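Local coordinates for mandelate racemase/muconate lactonizing protein (Paenibacillus sp., PDB 3V5C) that probably catalyses the magnesium-dependent dehydration of galacturonate, as a member of the enolase superfamily, at residues A[86-97]-A[286-296]. The protein carries 1 engineered substitution. Sequence-based numbering, arbitrary orientation.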
loop_
_atom_site.group_PDB
_atom_site.type_symbol
_atom_site.label_atom_id
_atom_site.label_comp_id
_atom_site.label_asym_id
_atom_site.label_seq_id
_atom_site.Cartn_x
_atom_site.Cartn_y
_atom_site.Cartn_z
ATOM N N ARG A 86 -8.833 -18.587 -9.410
ATOM C CA ARG A 86 -8.824 -17.528 -8.413
ATOM C C ARG A 86 -9.016 -18.085 -7.009
ATOM O O ARG A 86 -9.882 -18.929 -6.767
ATOM C CB ARG A 86 -9.904 -16.486 -8.725
ATOM C CG ARG A 86 -9.664 -15.735 -10.032
ATOM C CD ARG A 86 -10.749 -14.699 -10.302
ATOM N NE ARG A 86 -12.036 -15.298 -10.653
ATOM C CZ ARG A 86 -12.967 -15.651 -9.770
ATOM N NH1 ARG A 86 -12.755 -15.478 -8.472
ATOM N NH2 ARG A 86 -14.109 -16.183 -10.181
ATOM N N LEU A 87 -8.206 -17.601 -6.082
ATOM C CA LEU A 87 -8.333 -18.015 -4.694
ATOM C C LEU A 87 -9.709 -17.650 -4.179
ATOM O O LEU A 87 -10.147 -16.495 -4.307
ATOM C CB LEU A 87 -7.264 -17.342 -3.846
ATOM C CG LEU A 87 -7.237 -17.818 -2.410
ATOM C CD1 LEU A 87 -6.735 -19.258 -2.359
ATOM C CD2 LEU A 87 -6.311 -16.924 -1.612
ATOM N N ARG A 88 -10.403 -18.630 -3.603
ATOM C CA ARG A 88 -11.756 -18.390 -3.121
ATOM C C ARG A 88 -11.787 -17.315 -2.037
ATOM O O ARG A 88 -10.931 -17.272 -1.146
ATOM C CB ARG A 88 -12.417 -19.674 -2.611
ATOM C CG ARG A 88 -12.759 -20.662 -3.712
ATOM C CD ARG A 88 -13.211 -21.965 -3.109
ATOM N NE ARG A 88 -13.260 -23.032 -4.100
ATOM C CZ ARG A 88 -14.357 -23.392 -4.749
ATOM N NH1 ARG A 88 -15.500 -22.761 -4.514
ATOM N NH2 ARG A 88 -14.312 -24.382 -5.632
ATOM N N GLU A 89 -12.803 -16.467 -2.148
ATOM C CA GLU A 89 -13.069 -15.365 -1.234
ATOM C C GLU A 89 -12.862 -15.737 0.233
ATOM O O GLU A 89 -12.264 -14.981 1.004
ATOM C CB GLU A 89 -14.515 -14.892 -1.439
ATOM C CG GLU A 89 -14.926 -13.789 -0.521
ATOM C CD GLU A 89 -14.367 -12.453 -0.950
ATOM O OE1 GLU A 89 -13.861 -12.356 -2.096
ATOM O OE2 GLU A 89 -14.442 -11.501 -0.143
ATOM N N ALA A 90 -13.350 -16.908 0.613
ATOM C CA ALA A 90 -13.311 -17.339 2.010
ATOM C C ALA A 90 -11.902 -17.480 2.587
ATOM O O ALA A 90 -11.738 -17.496 3.808
ATOM C CB ALA A 90 -14.082 -18.651 2.177
ATOM N N TYR A 91 -10.895 -17.568 1.722
ATOM C CA TYR A 91 -9.522 -17.833 2.171
ATOM C C TYR A 91 -8.573 -16.653 1.998
ATOM O O TYR A 91 -7.404 -16.716 2.409
ATOM C CB TYR A 91 -8.916 -19.020 1.410
ATOM C CG TYR A 91 -9.692 -20.310 1.518
ATOM C CD1 TYR A 91 -9.663 -21.061 2.689
ATOM C CD2 TYR A 91 -10.430 -20.786 0.452
ATOM C CE1 TYR A 91 -10.365 -22.250 2.794
ATOM C CE2 TYR A 91 -11.141 -21.973 0.551
ATOM C CZ TYR A 91 -11.099 -22.699 1.727
ATOM O OH TYR A 91 -11.803 -23.886 1.841
ATOM N N ARG A 92 -9.056 -15.588 1.368
ATOM C CA ARG A 92 -8.158 -14.529 0.903
ATOM C C ARG A 92 -7.425 -13.787 2.017
ATOM O O ARG A 92 -6.196 -13.788 2.052
ATOM C CB ARG A 92 -8.924 -13.540 0.030
ATOM C CG ARG A 92 -9.351 -14.152 -1.285
ATOM C CD ARG A 92 -10.162 -13.195 -2.137
ATOM N NE ARG A 92 -10.529 -13.854 -3.385
ATOM C CZ ARG A 92 -11.041 -13.234 -4.438
ATOM N NH1 ARG A 92 -11.280 -11.922 -4.396
ATOM N NH2 ARG A 92 -11.334 -13.930 -5.536
ATOM N N LEU A 93 -8.168 -13.158 2.920
ATOM C CA LEU A 93 -7.541 -12.335 3.955
ATOM C C LEU A 93 -6.633 -13.173 4.863
ATOM O O LEU A 93 -5.588 -12.699 5.326
ATOM C CB LEU A 93 -8.588 -11.617 4.794
ATOM C CG LEU A 93 -9.587 -10.751 4.023
ATOM C CD1 LEU A 93 -10.648 -10.195 4.967
ATOM C CD2 LEU A 93 -8.855 -9.638 3.232
ATOM N N GLN A 94 -7.037 -14.415 5.105
ATOM C CA GLN A 94 -6.351 -15.282 6.048
ATOM C C GLN A 94 -5.115 -15.932 5.439
ATOM O O GLN A 94 -4.096 -16.078 6.108
ATOM C CB GLN A 94 -7.300 -16.390 6.505
ATOM C CG GLN A 94 -8.499 -15.906 7.311
ATOM C CD GLN A 94 -9.670 -15.443 6.450
ATOM O OE1 GLN A 94 -9.644 -15.529 5.215
ATOM N NE2 GLN A 94 -10.709 -14.941 7.111
ATOM N N LEU A 95 -5.199 -16.311 4.162
ATOM C CA LEU A 95 -4.162 -17.175 3.609
ATOM C C LEU A 95 -3.600 -16.838 2.230
ATOM O O LEU A 95 -2.686 -17.527 1.770
ATOM C CB LEU A 95 -4.661 -18.637 3.594
ATOM C CG LEU A 95 -4.901 -19.342 4.923
ATOM C CD1 LEU A 95 -5.472 -20.751 4.633
ATOM C CD2 LEU A 95 -3.624 -19.404 5.735
ATOM N N GLU A 96 -4.089 -15.800 1.568
ATOM C CA GLU A 96 -3.626 -15.567 0.198
ATOM C C GLU A 96 -2.119 -15.336 0.172
ATOM O O GLU A 96 -1.425 -15.789 -0.737
ATOM C CB GLU A 96 -4.335 -14.401 -0.487
ATOM C CG GLU A 96 -4.076 -13.027 0.113
ATOM C CD GLU A 96 -4.938 -11.966 -0.545
ATOM O OE1 GLU A 96 -4.991 -10.863 0.003
ATOM O OE2 GLU A 96 -5.546 -12.248 -1.603
ATOM N N TYR A 97 -1.607 -14.613 1.157
ATOM C CA TYR A 97 -0.194 -14.297 1.115
ATOM C C TYR A 97 0.691 -15.510 1.407
ATOM O O TYR A 97 1.576 -15.821 0.620
ATOM C CB TYR A 97 0.150 -13.058 1.974
ATOM C CG TYR A 97 -0.310 -11.760 1.331
ATOM C CD1 TYR A 97 0.256 -11.325 0.132
ATOM C CD2 TYR A 97 -1.322 -10.974 1.892
ATOM C CE1 TYR A 97 -0.128 -10.161 -0.492
ATOM C CE2 TYR A 97 -1.709 -9.778 1.270
ATOM C CZ TYR A 97 -1.112 -9.395 0.064
ATOM O OH TYR A 97 -1.461 -8.223 -0.577
ATOM N N ILE A 286 -3.933 -2.845 0.273
ATOM C CA ILE A 286 -3.245 -4.042 -0.223
ATOM C C ILE A 286 -3.459 -5.287 0.651
ATOM O O ILE A 286 -3.268 -6.418 0.188
ATOM C CB ILE A 286 -1.743 -3.737 -0.413
ATOM C CG1 ILE A 286 -1.028 -4.881 -1.118
ATOM C CG2 ILE A 286 -1.077 -3.449 0.938
ATOM C CD1 ILE A 286 -1.530 -5.158 -2.513
ATOM N N ILE A 287 -3.836 -5.085 1.910
ATOM C CA ILE A 287 -4.125 -6.181 2.834
ATOM C C ILE A 287 -5.642 -6.455 2.889
ATOM O O ILE A 287 -6.082 -7.606 2.829
ATOM C CB ILE A 287 -3.624 -5.881 4.258
ATOM C CG1 ILE A 287 -2.153 -5.454 4.264
ATOM C CG2 ILE A 287 -3.834 -7.094 5.178
ATOM C CD1 ILE A 287 -1.205 -6.496 3.730
ATOM N N TRP A 288 -6.436 -5.394 3.013
ATOM C CA TRP A 288 -7.893 -5.520 3.005
ATOM C C TRP A 288 -8.451 -4.496 2.016
ATOM O O TRP A 288 -8.431 -3.301 2.298
ATOM C CB TRP A 288 -8.455 -5.274 4.408
ATOM C CG TRP A 288 -9.943 -5.288 4.456
ATOM C CD1 TRP A 288 -10.750 -6.392 4.512
ATOM C CD2 TRP A 288 -10.820 -4.149 4.422
ATOM N NE1 TRP A 288 -12.074 -6.007 4.538
ATOM C CE2 TRP A 288 -12.143 -4.638 4.475
ATOM C CE3 TRP A 288 -10.614 -2.762 4.354
ATOM C CZ2 TRP A 288 -13.257 -3.790 4.465
ATOM C CZ3 TRP A 288 -11.723 -1.921 4.345
ATOM C CH2 TRP A 288 -13.026 -2.439 4.397
ATOM N N PRO A 289 -8.980 -4.950 0.872
ATOM C CA PRO A 289 -9.448 -6.301 0.546
ATOM C C PRO A 289 -8.386 -7.293 0.070
ATOM O O PRO A 289 -8.721 -8.473 -0.077
ATOM C CB PRO A 289 -10.438 -6.050 -0.585
ATOM C CG PRO A 289 -9.847 -4.863 -1.308
ATOM C CD PRO A 289 -9.327 -3.986 -0.193
ATOM N N GLY A 290 -7.152 -6.856 -0.168
ATOM C CA GLY A 290 -6.110 -7.825 -0.468
ATOM C C GLY A 290 -5.659 -8.011 -1.906
ATOM O O GLY A 290 -6.120 -7.337 -2.837
ATOM N N PHE A 291 -4.719 -8.941 -2.052
ATOM C CA PHE A 291 -3.978 -9.178 -3.283
ATOM C C PHE A 291 -4.847 -9.800 -4.382
ATOM O O PHE A 291 -4.856 -9.318 -5.516
ATOM C CB PHE A 291 -2.787 -10.103 -2.976
ATOM C CG PHE A 291 -1.724 -10.126 -4.065
ATOM C CD1 PHE A 291 -0.622 -9.285 -3.997
ATOM C CD2 PHE A 291 -1.824 -11.005 -5.143
ATOM C CE1 PHE A 291 0.351 -9.300 -4.983
ATOM C CE2 PHE A 291 -0.839 -11.037 -6.138
ATOM C CZ PHE A 291 0.251 -10.170 -6.058
ATOM N N THR A 292 -5.532 -10.891 -4.049
ATOM C CA THR A 292 -6.387 -11.593 -5.007
ATOM C C THR A 292 -7.509 -10.674 -5.491
ATOM O O THR A 292 -7.806 -10.596 -6.696
ATOM C CB THR A 292 -6.955 -12.877 -4.376
ATOM O OG1 THR A 292 -5.856 -13.711 -4.000
ATOM C CG2 THR A 292 -7.816 -13.625 -5.393
ATOM N N HIS A 293 -8.081 -9.934 -4.552
ATOM C CA HIS A 293 -9.103 -8.948 -4.879
ATOM C C HIS A 293 -8.530 -7.904 -5.844
ATOM O O HIS A 293 -9.155 -7.518 -6.846
ATOM C CB HIS A 293 -9.599 -8.275 -3.601
ATOM C CG HIS A 293 -10.682 -7.277 -3.839
ATOM N ND1 HIS A 293 -12.013 -7.556 -3.610
ATOM C CD2 HIS A 293 -10.633 -5.994 -4.274
ATOM C CE1 HIS A 293 -12.738 -6.490 -3.899
ATOM N NE2 HIS A 293 -11.927 -5.531 -4.306
ATOM N N TRP A 294 -7.320 -7.436 -5.544
ATOM C CA TRP A 294 -6.672 -6.424 -6.372
ATOM C C TRP A 294 -6.333 -6.921 -7.780
ATOM O O TRP A 294 -6.378 -6.151 -8.733
ATOM C CB TRP A 294 -5.424 -5.872 -5.670
ATOM C CG TRP A 294 -5.638 -4.513 -5.079
ATOM C CD1 TRP A 294 -5.634 -4.189 -3.756
ATOM C CD2 TRP A 294 -5.871 -3.301 -5.802
ATOM N NE1 TRP A 294 -5.858 -2.826 -3.604
ATOM C CE2 TRP A 294 -6.002 -2.261 -4.845
ATOM C CE3 TRP A 294 -5.983 -2.985 -7.165
ATOM C CZ2 TRP A 294 -6.252 -0.940 -5.207
ATOM C CZ3 TRP A 294 -6.224 -1.651 -7.526
ATOM C CH2 TRP A 294 -6.344 -0.649 -6.547
ATOM N N MET A 295 -6.011 -8.204 -7.929
ATOM C CA MET A 295 -5.817 -8.721 -9.282
ATOM C C MET A 295 -7.086 -8.534 -10.134
ATOM O O MET A 295 -7.025 -8.065 -11.289
ATOM C CB MET A 295 -5.419 -10.194 -9.229
ATOM C CG MET A 295 -3.990 -10.371 -8.730
ATOM S SD MET A 295 -3.547 -12.097 -8.382
ATOM C CE MET A 295 -4.141 -12.923 -9.856
ATOM N N GLU A 296 -8.230 -8.880 -9.562
ATOM C CA GLU A 296 -9.502 -8.756 -10.275
ATOM C C GLU A 296 -9.889 -7.294 -10.455
ATOM O O GLU A 296 -10.282 -6.861 -11.545
ATOM C CB GLU A 296 -10.612 -9.520 -9.545
ATOM C CG GLU A 296 -10.404 -11.025 -9.521
ATOM C CD GLU A 296 -11.492 -11.760 -8.766
ATOM O OE1 GLU A 296 -12.679 -11.380 -8.889
ATOM O OE2 GLU A 296 -11.150 -12.722 -8.045
HETATM O O HOH W 1 -5.268 -15.808 -5.778
HETATM O O HOH W 2 -12.181 -10.279 -2.294
HETATM O O HOH W 3 -12.762 -10.288 -6.417
HETATM O O HOH W 4 -13.835 -13.397 -7.352
HETATM O O HOH W 5 -7.831 -10.534 -1.771
HETATM O O HOH W 6 -4.871 -10.007 2.567
#
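The carboxylate of Glu96 meets the first turn of helix 291-296. Its OE1 accepts from Phe291 N at 2.8 Å. Its OE2 accepts from Thr292 N and Thr292 OG1, the hydroxyl bond also 2.8 Å long. Both N-H groups come from above the carboxylate plane; the hydroxyl lies nearly in line with the C-O bond. The negative charge at the helix N-terminus would probably be stabilised by the helix dipole. Gly290 is the N-cap; a CB there would clash with Glu96 OE1 and, at these backbone angles, with Pro289 O. Tyr97 OH donates to Ile286 O (2.7 Å) and packs against Phe291 CB. Leu93 CD1 touches the edge of Trp288, 3.8 Å from its CD1.

Arg92 crosses Thr292 at about a right angle, with Thr292 CG2 over one guanidinium face. Its NH2 donates to Glu296 OE2 at 2.8 Å in a salt bridge, guanidinium and carboxylate planes 87° apart. Arg86 NH1 adds only a weak bond to this oxygen; its main salt-bridge partner is Asp82. Extended at chi2 (178°) and chi3 (180°), Arg92 brings NE and NH2 to Leu87 O; both donate in the guanidinium plane. A leucine in its place would probably leave Leu87 O without its two donors and Glu296 with little charge pairing beyond the weak Arg86 bond.

Waters bridge Glu96 to Ile287 O and Pro289 O.

The contact joins helix 92-107, probably of the N-terminal capping domain as in enolase-superfamily relatives, to helix 291-303 of the barrel domain, their segments perpendicular. Helix 317-325 packs against Tyr97 and Phe291, and helix 111-115 against Phe291.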